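Local coordinates for Low molecular weight phosphotyrosine protein phosphatase 1 (Drosophila melanogaster, PDB 7CUY) that probably removes phosphate from tyrosine-phosphorylated proteins, and from small aryl and acyl phosphates, as a cytoplasmic low molecular weight phosphatase, at residues A[34-39]-A[79-84]; A[6-11]-A[71-76]; A[28-33]-A[147-152]. All coordinates share one frame; numbering follows the deposited sequence.

Contact 1 of 3, residues A[34-39]-A[79-84]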
ATOM      1  N   ASP A  34      13.425  -8.730   8.431  1.00 23.37           N
ATOM      2  CA  ASP A  34      14.304  -7.745   7.820  1.00 24.83           C
ATOM      3  C   ASP A  34      13.607  -6.939   6.728  1.00 24.08           C
ATOM      4  O   ASP A  34      14.238  -6.597   5.727  1.00 26.62           O
ATOM      5  CB  ASP A  34      15.529  -8.444   7.249  1.00 27.76           C
ATOM      6  CG  ASP A  34      15.173  -9.390   6.117  1.00 30.87           C
ATOM      7  OD1 ASP A  34      14.047  -9.941   6.107  1.00 28.37           O
ATOM      8  OD2 ASP A  34      16.020  -9.577   5.222  1.00 33.70           O
ATOM      9  N   VAL A  35      12.315  -6.649   6.884  1.00 20.45           N
ATOM     10  CA  VAL A  35      11.559  -5.879   5.896  1.00 25.55           C
ATOM     11  C   VAL A  35      10.765  -4.809   6.637  1.00 22.74           C
ATOM     12  O   VAL A  35       9.944  -5.131   7.501  1.00 24.71           O
ATOM     13  CB  VAL A  35      10.615  -6.756   5.050  1.00 23.18           C
ATOM     14  CG1 VAL A  35       9.876  -5.895   4.013  1.00 20.68           C
ATOM     15  CG2 VAL A  35      11.365  -7.900   4.361  1.00 19.58           C
ATOM     16  N   GLU A  36      11.008  -3.545   6.299  1.00 23.13           N
ATOM     17  CA  GLU A  36      10.287  -2.404   6.856  1.00 24.87           C
ATOM     18  C   GLU A  36       9.236  -1.939   5.854  1.00 21.33           C
ATOM     19  O   GLU A  36       9.462  -1.995   4.646  1.00 20.25           O
ATOM     20  CB  GLU A  36      11.268  -1.271   7.193  1.00 29.96           C
ATOM     21  CG  GLU A  36      10.650   0.111   7.408  1.00 35.07           C
ATOM     22  CD  GLU A  36      11.643   1.256   7.116  1.00 49.03           C
ATOM     23  OE1 GLU A  36      12.689   1.333   7.811  1.00 56.15           O
ATOM     24  OE2 GLU A  36      11.375   2.062   6.191  1.00 49.96           O
ATOM     25  N   VAL A  37       8.081  -1.513   6.360  1.00 19.74           N
ATOM     26  CA  VAL A  37       6.947  -1.106   5.542  1.00 19.11           C
ATOM     27  C   VAL A  37       6.478   0.276   5.991  1.00 20.08           C
ATOM     28  O   VAL A  37       6.379   0.543   7.187  1.00 20.20           O
ATOM     29  CB  VAL A  37       5.782  -2.114   5.633  1.00 19.13           C
ATOM     30  CG1 VAL A  37       4.757  -1.846   4.534  1.00 17.46           C
ATOM     31  CG2 VAL A  37       6.295  -3.567   5.561  1.00 16.62           C
ATOM     32  N   ASP A  38       6.158   1.139   5.026  1.00 21.13           N
ATOM     33  CA  ASP A  38       5.667   2.491   5.271  1.00 18.13           C
ATOM     34  C   ASP A  38       4.596   2.750   4.224  1.00 18.82           C
ATOM     35  O   ASP A  38       4.403   1.936   3.315  1.00 20.52           O
ATOM     36  CB  ASP A  38       6.821   3.496   5.209  1.00 15.73           C
ATOM     37  CG  ASP A  38       6.457   4.893   5.756  1.00 25.44           C
ATOM     38  OD1 ASP A  38       5.523   5.021   6.581  1.00 22.28           O
ATOM     39  OD2 ASP A  38       7.151   5.873   5.370  1.00 25.36           O
ATOM     40  N   SER A  39       3.864   3.859   4.353  1.00 14.38           N
ATOM     41  CA  SER A  39       2.941   4.251   3.287  1.00 20.43           C
ATOM     42  C   SER A  39       2.936   5.771   3.148  1.00 20.62           C
ATOM     43  O   SER A  39       3.327   6.487   4.069  1.00 20.51           O
ATOM     44  CB  SER A  39       1.516   3.722   3.530  1.00 17.29           C
ATOM     45  OG  SER A  39       0.950   4.293   4.700  1.00 19.84           O
ATOM     46  N   SER A  79      14.948   6.944  -3.399  1.00 24.01           N
ATOM     47  CA  SER A  79      16.275   6.446  -3.053  1.00 25.45           C
ATOM     48  C   SER A  79      16.300   5.633  -1.767  1.00 28.31           C
ATOM     49  O   SER A  79      17.246   4.864  -1.561  1.00 29.60           O
ATOM     50  CB  SER A  79      17.269   7.604  -2.897  1.00 27.29           C
ATOM     51  OG  SER A  79      17.429   8.325  -4.103  1.00 37.37           O
ATOM     52  N   GLU A  80      15.301   5.785  -0.894  1.00 26.52           N
ATOM     53  CA  GLU A  80      15.290   5.026   0.348  1.00 27.55           C
ATOM     54  C   GLU A  80      14.627   3.654   0.209  1.00 27.50           C
ATOM     55  O   GLU A  80      15.080   2.681   0.831  1.00 26.13           O
ATOM     56  CB  GLU A  80      14.592   5.828   1.452  1.00 31.03           C
ATOM     57  CG  GLU A  80      14.568   5.071   2.801  1.00 39.05           C
ATOM     58  CD  GLU A  80      13.916   5.856   3.948  1.00 43.31           C
ATOM     59  OE1 GLU A  80      13.953   7.109   3.920  1.00 49.42           O
ATOM     60  OE2 GLU A  80      13.395   5.205   4.882  1.00 41.35           O
ATOM     61  N   PHE A  81      13.561   3.536  -0.579  1.00 23.07           N
ATOM     62  CA  PHE A  81      12.795   2.295  -0.609  1.00 22.60           C
ATOM     63  C   PHE A  81      13.212   1.412  -1.778  1.00 20.23           C
ATOM     64  O   PHE A  81      13.510   1.896  -2.872  1.00 18.09           O
ATOM     65  CB  PHE A  81      11.290   2.587  -0.652  1.00 18.55           C
ATOM     66  CG  PHE A  81      10.789   3.214   0.607  1.00 18.75           C
ATOM     67  CD1 PHE A  81      10.813   4.584   0.768  1.00 21.36           C
ATOM     68  CD2 PHE A  81      10.349   2.425   1.662  1.00 18.08           C
ATOM     69  CE1 PHE A  81      10.374   5.165   1.949  1.00 25.15           C
ATOM     70  CE2 PHE A  81       9.913   2.991   2.852  1.00 18.34           C
ATOM     71  CZ  PHE A  81       9.924   4.362   3.000  1.00 19.04           C
ATOM     72  N   ASP A  82      13.234   0.102  -1.527  1.00 19.49           N
ATOM     73  CA  ASP A  82      13.532  -0.869  -2.565  1.00 17.21           C
ATOM     74  C   ASP A  82      12.340  -1.110  -3.468  1.00 17.41           C
ATOM     75  O   ASP A  82      12.514  -1.358  -4.665  1.00 15.91           O
ATOM     76  CB  ASP A  82      13.964  -2.179  -1.923  1.00 19.37           C
ATOM     77  CG  ASP A  82      15.111  -1.988  -0.975  1.00 23.66           C
ATOM     78  OD1 ASP A  82      16.258  -1.898  -1.466  1.00 27.09           O
ATOM     79  OD2 ASP A  82      14.859  -1.885   0.249  1.00 22.63           O
ATOM     80  N   TYR A  83      11.138  -1.021  -2.912  1.00 17.78           N
ATOM     81  CA  TYR A  83       9.897  -1.297  -3.612  1.00 16.62           C
ATOM     82  C   TYR A  83       8.909  -0.195  -3.292  1.00 15.76           C
ATOM     83  O   TYR A  83       8.685   0.109  -2.120  1.00 15.93           O
ATOM     84  CB  TYR A  83       9.322  -2.646  -3.178  1.00 16.71           C
ATOM     85  CG  TYR A  83      10.309  -3.771  -3.361  1.00 19.24           C
ATOM     86  CD1 TYR A  83      10.542  -4.308  -4.623  1.00 19.19           C
ATOM     87  CD2 TYR A  83      11.009  -4.289  -2.278  1.00 20.04           C
ATOM     88  CE1 TYR A  83      11.457  -5.347  -4.802  1.00 26.47           C
ATOM     89  CE2 TYR A  83      11.926  -5.312  -2.435  1.00 23.12           C
ATOM     90  CZ  TYR A  83      12.143  -5.846  -3.704  1.00 25.01           C
ATOM     91  OH  TYR A  83      13.048  -6.873  -3.864  1.00 26.90           O
ATOM     92  N   ILE A  84       8.320   0.404  -4.322  1.00 15.01           N
ATOM     93  CA  ILE A  84       7.229   1.356  -4.157  1.00 15.41           C
ATOM     94  C   ILE A  84       6.027   0.844  -4.943  1.00 15.86           C
ATOM     95  O   ILE A  84       6.148   0.556  -6.135  1.00 15.82           O
ATOM     96  CB  ILE A  84       7.638   2.764  -4.622  1.00 17.15           C
ATOM     97  CG1 ILE A  84       8.884   3.221  -3.851  1.00 18.15           C
ATOM     98  CG2 ILE A  84       6.507   3.721  -4.394  1.00 13.59           C
ATOM     99  CD1 ILE A  84       9.254   4.665  -4.038  1.00 15.85           C
TER
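Phe81 meets Asp38 and Glu36 through its CE2 and CZ atoms, approached obliquely: CZ lies 3.9 Å from Asp38 CB, and CE2 lies 3.8 Å from Glu36 OE2. Both acidic residues project from strand 35-41, an outer strand of the parallel sheet, whereas Phe81 stands just past the short helix 77-80 and leads into strand 83-86. Strand 3-9 runs between these two strands, so the ring reaches across the sheet above it and also touches Lys4 and Leu6. Phe81 CG is anti to its carbonyl carbon (chi1 -67°), which swings the ring to the side where the acids stand. The carboxylate of Asp38 is inclined only 29° to the ring plane, and its OD2, 3.9 Å from Phe81 CZ, is held by a salt bridge to Arg71. The Glu36 side chain instead crosses that of Phe81 at about a right angle. With Phe81 replaced by an alanine, Asp38 CB would probably lose the ring it packs on, and Glu80 CG, 4.2 Å above the ring plane toward its rim, the face beneath it. Beyond the ring, Glu36 OE2 and Glu80 OE2 are 4.0 Å apart, their carboxylate planes 84° from each other. No hydrogen bond crosses the contact: it comes from ring packing on Asp38 CB and on carboxylate oxygens, and the two neighbouring glutamates probably disfavour full ionisation of both unless solvent screens them.

Contact 2 of 3, residues A[6-11]-A[71-76]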
ATOM      1  N   LEU A   6       7.299   0.633   0.344  1.00 14.87           N
ATOM      2  CA  LEU A   6       6.460   1.823   0.522  1.00 14.61           C
ATOM      3  C   LEU A   6       5.157   1.651  -0.241  1.00 14.59           C
ATOM      4  O   LEU A   6       5.175   1.483  -1.465  1.00 16.91           O
ATOM      5  CB  LEU A   6       7.189   3.079   0.037  1.00 14.46           C
ATOM      6  CG  LEU A   6       6.480   4.427   0.245  1.00 17.82           C
ATOM      7  CD1 LEU A   6       6.298   4.744   1.748  1.00 18.39           C
ATOM      8  CD2 LEU A   6       7.224   5.560  -0.461  1.00 19.03           C
ATOM      9  N   MET A   7       4.024   1.684   0.461  1.00 16.39           N
ATOM     10  CA  MET A   7       2.723   1.620  -0.209  1.00 15.22           C
ATOM     11  C   MET A   7       2.193   3.022  -0.488  1.00 17.76           C
ATOM     12  O   MET A   7       2.142   3.852   0.415  1.00 18.60           O
ATOM     13  CB  MET A   7       1.701   0.855   0.632  1.00 17.12           C
ATOM     14  CG  MET A   7       2.163  -0.524   1.043  1.00 17.34           C
ATOM     15  SD  MET A   7       2.302  -1.641  -0.350  1.00 20.16           S
ATOM     16  CE  MET A   7       2.492  -3.231   0.519  1.00 16.27           C
ATOM     17  N   ILE A   8       1.746   3.267  -1.724  1.00 17.47           N
ATOM     18  CA  ILE A   8       1.299   4.584  -2.175  1.00 14.90           C
ATOM     19  C   ILE A   8      -0.131   4.468  -2.683  1.00 20.96           C
ATOM     20  O   ILE A   8      -0.448   3.555  -3.459  1.00 18.70           O
ATOM     21  CB  ILE A   8       2.198   5.121  -3.317  1.00 17.01           C
ATOM     22  CG1 ILE A   8       3.644   5.304  -2.859  1.00 15.96           C
ATOM     23  CG2 ILE A   8       1.634   6.394  -3.919  1.00 18.95           C
ATOM     24  CD1 ILE A   8       3.773   6.115  -1.597  1.00 19.90           C
ATOM     25  N   CYS A   9      -0.981   5.410  -2.295  1.00 17.43           N
ATOM     26  CA  CYS A   9      -2.220   5.618  -3.033  1.00 19.31           C
ATOM     27  C   CYS A   9      -2.413   7.125  -3.183  1.00 23.27           C
ATOM     28  O   CYS A   9      -1.504   7.918  -2.899  1.00 20.06           O
ATOM     29  CB  CYS A   9      -3.400   4.914  -2.360  1.00 15.75           C
ATOM     30  SG  CYS A   9      -3.844   5.542  -0.725  1.00 20.89           S
ATOM     31  N   LEU A  10      -3.599   7.526  -3.645  1.00 20.93           N
ATOM     32  CA  LEU A  10      -3.788   8.931  -4.006  1.00 25.42           C
ATOM     33  C   LEU A  10      -3.734   9.829  -2.773  1.00 25.34           C
ATOM     34  O   LEU A  10      -3.079  10.879  -2.797  1.00 24.00           O
ATOM     35  CB  LEU A  10      -5.106   9.118  -4.758  1.00 21.51           C
ATOM     36  CG  LEU A  10      -5.495  10.547  -5.173  1.00 23.37           C
ATOM     37  CD1 LEU A  10      -4.376  11.214  -5.977  1.00 20.23           C
ATOM     38  CD2 LEU A  10      -6.779  10.546  -5.980  1.00 21.53           C
ATOM     39  N   GLY A  11      -4.405   9.430  -1.686  1.00 23.86           N
ATOM     40  CA  GLY A  11      -4.499  10.273  -0.501  1.00 24.88           C
ATOM     41  C   GLY A  11      -4.004   9.643   0.790  1.00 22.84           C
ATOM     42  O   GLY A  11      -3.862  10.339   1.798  1.00 20.71           O
ATOM     43  N   ARG A  71       1.380  11.099   5.481  1.00 21.68           N
ATOM     44  CA  ARG A  71       2.417  11.953   4.934  1.00 21.06           C
ATOM     45  C   ARG A  71       2.407  11.828   3.419  1.00 23.91           C
ATOM     46  O   ARG A  71       1.875  10.861   2.846  1.00 21.06           O
ATOM     47  CB  ARG A  71       3.810  11.603   5.489  1.00 21.63           C
ATOM     48  CG  ARG A  71       4.535  10.503   4.718  1.00 22.12           C
ATOM     49  CD  ARG A  71       5.967  10.320   5.198  1.00 25.15           C
ATOM     50  NE  ARG A  71       6.576   9.082   4.708  1.00 26.43           N
ATOM     51  CZ  ARG A  71       7.224   8.963   3.548  1.00 27.25           C
ATOM     52  NH1 ARG A  71       7.361  10.010   2.734  1.00 23.94           N
ATOM     53  NH2 ARG A  71       7.737   7.788   3.197  1.00 23.62           N
ATOM     54  N   GLN A  72       3.006  12.820   2.765  1.00 22.26           N
ATOM     55  CA  GLN A  72       3.077  12.843   1.316  1.00 21.84           C
ATOM     56  C   GLN A  72       4.403  12.258   0.852  1.00 24.06           C
ATOM     57  O   GLN A  72       5.438  12.417   1.512  1.00 22.80           O
ATOM     58  CB  GLN A  72       2.903  14.263   0.783  1.00 22.57           C
ATOM     59  CG  GLN A  72       2.373  14.306  -0.618  1.00 22.76           C
ATOM     60  CD  GLN A  72       2.226  15.716  -1.121  1.00 28.38           C
ATOM     61  OE1 GLN A  72       2.536  16.671  -0.404  1.00 23.34           O
ATOM     62  NE2 GLN A  72       1.748  15.862  -2.353  1.00 24.18           N
ATOM     63  N   ILE A  73       4.357  11.563  -0.287  1.00 21.25           N
ATOM     64  CA  ILE A  73       5.568  11.010  -0.867  1.00 21.04           C
ATOM     65  C   ILE A  73       6.551  12.143  -1.158  1.00 26.13           C
ATOM     66  O   ILE A  73       6.161  13.284  -1.456  1.00 24.95           O
ATOM     67  CB  ILE A  73       5.213  10.216  -2.139  1.00 20.84           C
ATOM     68  CG1 ILE A  73       6.421   9.459  -2.701  1.00 20.46           C
ATOM     69  CG2 ILE A  73       4.635  11.136  -3.215  1.00 23.47           C
ATOM     70  CD1 ILE A  73       6.051   8.489  -3.848  1.00 16.50           C
ATOM     71  N   ARG A  74       7.839  11.838  -1.040  1.00 26.06           N
ATOM     72  CA  ARG A  74       8.893  12.778  -1.384  1.00 26.67           C
ATOM     73  C   ARG A  74       9.886  12.107  -2.327  1.00 32.20           C
ATOM     74  O   ARG A  74       9.931  10.880  -2.457  1.00 26.80           O
ATOM     75  CB  ARG A  74       9.600  13.305  -0.126  1.00 28.22           C
ATOM     76  CG  ARG A  74       9.823  12.258   0.924  1.00 32.72           C
ATOM     77  CD  ARG A  74      10.555  12.816   2.138  1.00 42.82           C
ATOM     78  NE  ARG A  74      10.387  11.949   3.302  1.00 45.67           N
ATOM     79  CZ  ARG A  74       9.525  12.189   4.289  1.00 43.31           C
ATOM     80  NH1 ARG A  74       8.765  13.279   4.254  1.00 36.38           N
ATOM     81  NH2 ARG A  74       9.416  11.345   5.308  1.00 42.24           N
ATOM     82  N   LYS A  75      10.678  12.930  -3.010  1.00 32.07           N
ATOM     83  CA  LYS A  75      11.628  12.391  -3.975  1.00 30.81           C
ATOM     84  C   LYS A  75      12.679  11.504  -3.316  1.00 27.65           C
ATOM     85  O   LYS A  75      13.154  10.554  -3.943  1.00 27.77           O
ATOM     86  CB  LYS A  75      12.302  13.533  -4.734  1.00 30.49           C
ATOM     87  CG  LYS A  75      11.330  14.505  -5.370  1.00 34.95           C
ATOM     88  CD  LYS A  75      10.884  14.006  -6.723  1.00 33.77           C
ATOM     89  CE  LYS A  75      10.565  15.154  -7.654  1.00 36.27           C
ATOM     90  NZ  LYS A  75      11.417  15.119  -8.890  1.00 41.51           N
ATOM     91  N   GLN A  76      13.065  11.785  -2.064  1.00 28.86           N
ATOM     92  CA  GLN A  76      14.065  10.920  -1.448  1.00 30.39           C
ATOM     93  C   GLN A  76      13.516   9.523  -1.173  1.00 31.99           C
ATOM     94  O   GLN A  76      14.307   8.593  -0.967  1.00 27.10           O
ATOM     95  CB  GLN A  76      14.613  11.526  -0.158  1.00 31.89           C
ATOM     96  CG  GLN A  76      13.809  11.200   1.092  1.00 39.46           C
ATOM     97  CD  GLN A  76      14.607  11.395   2.367  1.00 50.92           C
ATOM     98  OE1 GLN A  76      14.431  12.392   3.083  1.00 52.44           O
ATOM     99  NE2 GLN A  76      15.484  10.432   2.669  1.00 48.72           N
TER
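Ile8 and Ile73 meet by their terminal methyls, CD1 to CD1 at 4.0 Å, just before the phosphate-binding P-loop, whose signature cysteine and arginine are Cys9 and Arg15. Strand 3-9 of the parallel sheet supplies Ile8; the loop ahead of helix 77-80 supplies Ile73. The two side chains cross at about a right angle. Ile73 has CG1 anti to its backbone N (chi1 -173°) and stays extended to CD1, which also reaches Ile8 CG1 at 4.1 Å; the two side chains together bridge the 7.8 Å between Ile8 CA and Ile73 CA. Two residues earlier on the strand, Leu6 CD1 comes within 3.7 Å of Arg71 NH2, the side chains approaching from opposite directions. In the next shell, Leu95 of helix 89-98 touches both isoleucines, and Asp38 and Asp77 hold the Arg71 guanidinium by salt bridges, so its charge is probably largely balanced although a leucine methyl lies against it. Further along, Cys9 and Arg15 are, by similarity, the nucleophile and an active-site residue, and Gly11 N hydrogen-bonds a sulfonate oxygen of a bound buffer molecule, consistent with an anion-binding loop. On the other segment, Arg74 NH2 sits 3.3 Å above one face of the Arg71 guanidinium, toward its rim, while Arg71 NH1 makes a weak, bent bond to Gln72 O (3.3 Å, 126° at the hydrogen).

Contact 3 of 3, residues A[28-33]-A[147-152]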
ATOM      1  N   GLU A  28       4.784 -10.668   9.525  1.00 20.81           N
ATOM      2  CA  GLU A  28       4.857 -11.226  10.870  1.00 25.43           C
ATOM      3  C   GLU A  28       4.475 -12.703  10.876  1.00 24.56           C
ATOM      4  O   GLU A  28       5.172 -13.528  11.478  1.00 27.90           O
ATOM      5  CB  GLU A  28       3.982 -10.415  11.829  1.00 25.57           C
ATOM      6  CG  GLU A  28       4.264 -10.736  13.282  1.00 32.17           C
ATOM      7  CD  GLU A  28       3.708  -9.693  14.253  1.00 55.55           C
ATOM      8  OE1 GLU A  28       3.541 -10.019  15.458  1.00 56.60           O
ATOM      9  OE2 GLU A  28       3.450  -8.543  13.812  1.00 51.87           O
ATOM     10  N   LYS A  29       3.397 -13.067  10.178  1.00 23.53           N
ATOM     11  CA  LYS A  29       2.999 -14.472  10.120  1.00 24.72           C
ATOM     12  C   LYS A  29       4.055 -15.340   9.448  1.00 25.76           C
ATOM     13  O   LYS A  29       4.179 -16.528   9.768  1.00 26.51           O
ATOM     14  CB  LYS A  29       1.655 -14.608   9.406  1.00 22.16           C
ATOM     15  CG  LYS A  29       0.528 -13.997  10.218  1.00 24.96           C
ATOM     16  CD  LYS A  29      -0.850 -14.254   9.627  1.00 24.32           C
ATOM     17  CE  LYS A  29      -1.196 -13.285   8.516  1.00 27.27           C
ATOM     18  NZ  LYS A  29      -2.632 -13.425   8.129  1.00 32.55           N
ATOM     19  N   ALA A  30       4.836 -14.778   8.534  1.00 24.66           N
ATOM     20  CA  ALA A  30       5.905 -15.529   7.889  1.00 22.90           C
ATOM     21  C   ALA A  30       7.232 -15.459   8.637  1.00 23.75           C
ATOM     22  O   ALA A  30       8.219 -16.031   8.164  1.00 23.52           O
ATOM     23  CB  ALA A  30       6.113 -15.028   6.464  1.00 21.18           C
ATOM     24  N   ASN A  31       7.284 -14.759   9.776  1.00 26.47           N
ATOM     25  CA  ASN A  31       8.515 -14.594  10.554  1.00 27.63           C
ATOM     26  C   ASN A  31       9.625 -13.918   9.742  1.00 30.35           C
ATOM     27  O   ASN A  31      10.814 -14.184   9.953  1.00 29.61           O
ATOM     28  CB  ASN A  31       8.998 -15.936  11.117  1.00 30.86           C
ATOM     29  CG  ASN A  31       8.074 -16.479  12.195  1.00 31.49           C
ATOM     30  OD1 ASN A  31       7.501 -15.717  12.969  1.00 32.18           O
ATOM     31  ND2 ASN A  31       7.919 -17.796  12.243  1.00 33.99           N
ATOM     32  N   VAL A  32       9.252 -13.035   8.812  1.00 26.81           N
ATOM     33  CA  VAL A  32      10.216 -12.255   8.041  1.00 25.15           C
ATOM     34  C   VAL A  32      10.437 -10.941   8.774  1.00 26.04           C
ATOM     35  O   VAL A  32       9.506 -10.140   8.924  1.00 25.98           O
ATOM     36  CB  VAL A  32       9.722 -12.013   6.607  1.00 24.04           C
ATOM     37  CG1 VAL A  32      10.724 -11.148   5.845  1.00 21.18           C
ATOM     38  CG2 VAL A  32       9.489 -13.346   5.897  1.00 21.24           C
ATOM     39  N   LYS A  33      11.661 -10.722   9.254  1.00 22.35           N
ATOM     40  CA  LYS A  33      11.909  -9.601  10.154  1.00 27.62           C
ATOM     41  C   LYS A  33      12.781  -8.503   9.573  1.00 26.61           C
ATOM     42  O   LYS A  33      12.866  -7.427  10.177  1.00 25.02           O
ATOM     43  CB  LYS A  33      12.549 -10.083  11.465  1.00 28.43           C
ATOM     44  CG  LYS A  33      11.652 -11.017  12.259  1.00 33.52           C
ATOM     45  CD  LYS A  33      11.770 -10.724  13.738  1.00 32.42           C
ATOM     46  CE  LYS A  33      11.216 -11.877  14.515  1.00 36.72           C
ATOM     47  NZ  LYS A  33      11.923 -13.124  14.103  1.00 37.67           N
ATOM     48  N   ALA A 147       1.627 -12.976  -1.954  1.00 20.83           N
ATOM     49  CA  ALA A 147       2.272 -13.430  -3.183  1.00 16.73           C
ATOM     50  C   ALA A 147       3.566 -12.665  -3.441  1.00 17.53           C
ATOM     51  O   ALA A 147       4.599 -13.268  -3.757  1.00 17.64           O
ATOM     52  CB  ALA A 147       1.313 -13.291  -4.367  1.00 18.38           C
ATOM     53  N   PHE A 148       3.535 -11.332  -3.299  1.00 17.91           N
ATOM     54  CA  PHE A 148       4.765 -10.547  -3.410  1.00 20.45           C
ATOM     55  C   PHE A 148       5.819 -11.014  -2.412  1.00 19.00           C
ATOM     56  O   PHE A 148       6.990 -11.208  -2.764  1.00 18.30           O
ATOM     57  CB  PHE A 148       4.485  -9.064  -3.177  1.00 18.14           C
ATOM     58  CG  PHE A 148       5.739  -8.231  -3.081  1.00 17.63           C
ATOM     59  CD1 PHE A 148       6.194  -7.775  -1.863  1.00 20.94           C
ATOM     60  CD2 PHE A 148       6.466  -7.928  -4.219  1.00 18.43           C
ATOM     61  CE1 PHE A 148       7.358  -7.012  -1.764  1.00 22.08           C
ATOM     62  CE2 PHE A 148       7.622  -7.172  -4.140  1.00 21.87           C
ATOM     63  CZ  PHE A 148       8.071  -6.713  -2.900  1.00 23.67           C
ATOM     64  N   MET A 149       5.431 -11.142  -1.142  1.00 17.97           N
ATOM     65  CA  MET A 149       6.376 -11.591  -0.122  1.00 18.02           C
ATOM     66  C   MET A 149       6.986 -12.931  -0.495  1.00 21.50           C
ATOM     67  O   MET A 149       8.212 -13.117  -0.422  1.00 21.29           O
ATOM     68  CB  MET A 149       5.682 -11.703   1.232  1.00 16.63           C
ATOM     69  CG  MET A 149       6.581 -12.298   2.298  1.00 18.08           C
ATOM     70  SD  MET A 149       5.721 -12.473   3.859  1.00 22.78           S
ATOM     71  CE  MET A 149       4.739 -13.946   3.475  1.00 19.24           C
ATOM     72  N   LYS A 150       6.148 -13.880  -0.902  1.00 16.81           N
ATOM     73  CA  LYS A 150       6.664 -15.209  -1.221  1.00 21.01           C
ATOM     74  C   LYS A 150       7.601 -15.169  -2.424  1.00 24.99           C
ATOM     75  O   LYS A 150       8.702 -15.735  -2.380  1.00 28.68           O
ATOM     76  CB  LYS A 150       5.502 -16.179  -1.443  1.00 20.36           C
ATOM     77  CG  LYS A 150       5.070 -16.884  -0.167  1.00 25.48           C
ATOM     78  CD  LYS A 150       3.687 -17.477  -0.295  1.00 25.93           C
ATOM     79  CE  LYS A 150       3.524 -18.674   0.604  1.00 26.99           C
ATOM     80  NZ  LYS A 150       3.570 -18.300   2.023  1.00 31.67           N
ATOM     81  N   GLU A 151       7.197 -14.494  -3.508  1.00 26.00           N
ATOM     82  CA  GLU A 151       8.023 -14.478  -4.717  1.00 26.23           C
ATOM     83  C   GLU A 151       9.277 -13.637  -4.534  1.00 25.99           C
ATOM     84  O   GLU A 151      10.397 -14.126  -4.702  1.00 27.45           O
ATOM     85  CB  GLU A 151       7.235 -13.935  -5.904  1.00 27.09           C
ATOM     86  CG  GLU A 151       6.088 -14.779  -6.327  1.00 36.42           C
ATOM     87  CD  GLU A 151       5.249 -14.061  -7.353  1.00 40.95           C
ATOM     88  OE1 GLU A 151       5.850 -13.426  -8.259  1.00 41.32           O
ATOM     89  OE2 GLU A 151       4.004 -14.106  -7.226  1.00 33.94           O
ATOM     90  N   ARG A 152       9.106 -12.354  -4.230  1.00 22.45           N
ATOM     91  CA  ARG A 152      10.232 -11.426  -4.290  1.00 23.59           C
ATOM     92  C   ARG A 152      10.986 -11.326  -2.985  1.00 25.63           C
ATOM     93  O   ARG A 152      12.203 -11.157  -2.995  1.00 30.13           O
ATOM     94  CB  ARG A 152       9.762 -10.026  -4.673  1.00 21.29           C
ATOM     95  CG  ARG A 152       9.079  -9.979  -5.998  1.00 24.62           C
ATOM     96  CD  ARG A 152      10.061 -10.253  -7.141  1.00 31.73           C
ATOM     97  NE  ARG A 152       9.412  -9.921  -8.403  1.00 38.98           N
ATOM     98  CZ  ARG A 152       9.473  -8.722  -8.979  1.00 35.97           C
ATOM     99  NH1 ARG A 152      10.182  -7.745  -8.425  1.00 23.66           N
ATOM    100  NH2 ARG A 152       8.821  -8.510 -10.112  1.00 40.16           N
TER
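This is a small apolar contact in which Ala30 at the end of helix 15-29 and Val32 in the turn just after it receive the side chain of Met149 from the long helix 132-153. A Schellman motif closes helix 15-29, and the contact sits on it, well away from the annotated active-site residues. The evidence for the motif is the positive phi of Asn31 (59°), together with two bonds back into the last turn, one of them Asn31 N to Glu28 O at 3.0 Å. The side chain of Val32 touches Leu27, the apolar pairing across the turn that commonly accompanies this motif.

Met149 does the reaching. Its CG is anti to the backbone N (chi1 174°) and the chain runs straight out to SD, then bends (chi3 77°), placing CE 3.5 Å from Ala30 CB. That carbon pair is closer than usual van der Waals contact, and SD is also near, 3.7 Å from Ala30 CB. The backbones stay well apart: even the closest pair of CA atoms, Ala30 and Met149, is separated by 8.9 Å, a distance bridged by the methionine chain and the alanine methyl. No hydrogen bond crosses between the segments, so the contact rests on apolar packing of Met149, which is buried.

Around it, Met149 also touches Met23, Thr26 and Leu27 of helix 15-29, so the thioether lies in a seam between the two helices, and Gln154 touches both Met149 and Val32. The adjacent Phe148 turns to other partners, meeting Tyr83, Phe85 and Phe113 edge-to-face. Helix 132-153 itself widens into a pi-type turn at 149-152. Beside the Ala30 methyl, Val32 CG2 makes a looser approach to Met149 SD at 4.4 Å.

How the contacts relate
Contacts 1 and 2 belong to the same sheet: strand 3-9 of contact 2 lies between the two strands of contact 1, with probable backbone hydrogen bonds such as Asp38 O to Met7 N and Tyr83 O to Leu6 N, each 2.9 Å. Their centres are 11 Å apart. Contact 3 joins the end of helix 15-29 and the turn after it to helix 132-153 and lies farther out, 15 Å from the chain centre against 10 to 11 Å for the others; it touches contact 1 through Phe148 and Tyr83 but does not touch contact 2. All are partly buried. Chemistry varies accordingly: contact 1 sets an aromatic ring among acids, contact 2 mixes aliphatic packing with an arginine salt-bridged to acids, and contact 3 is wholly apolar.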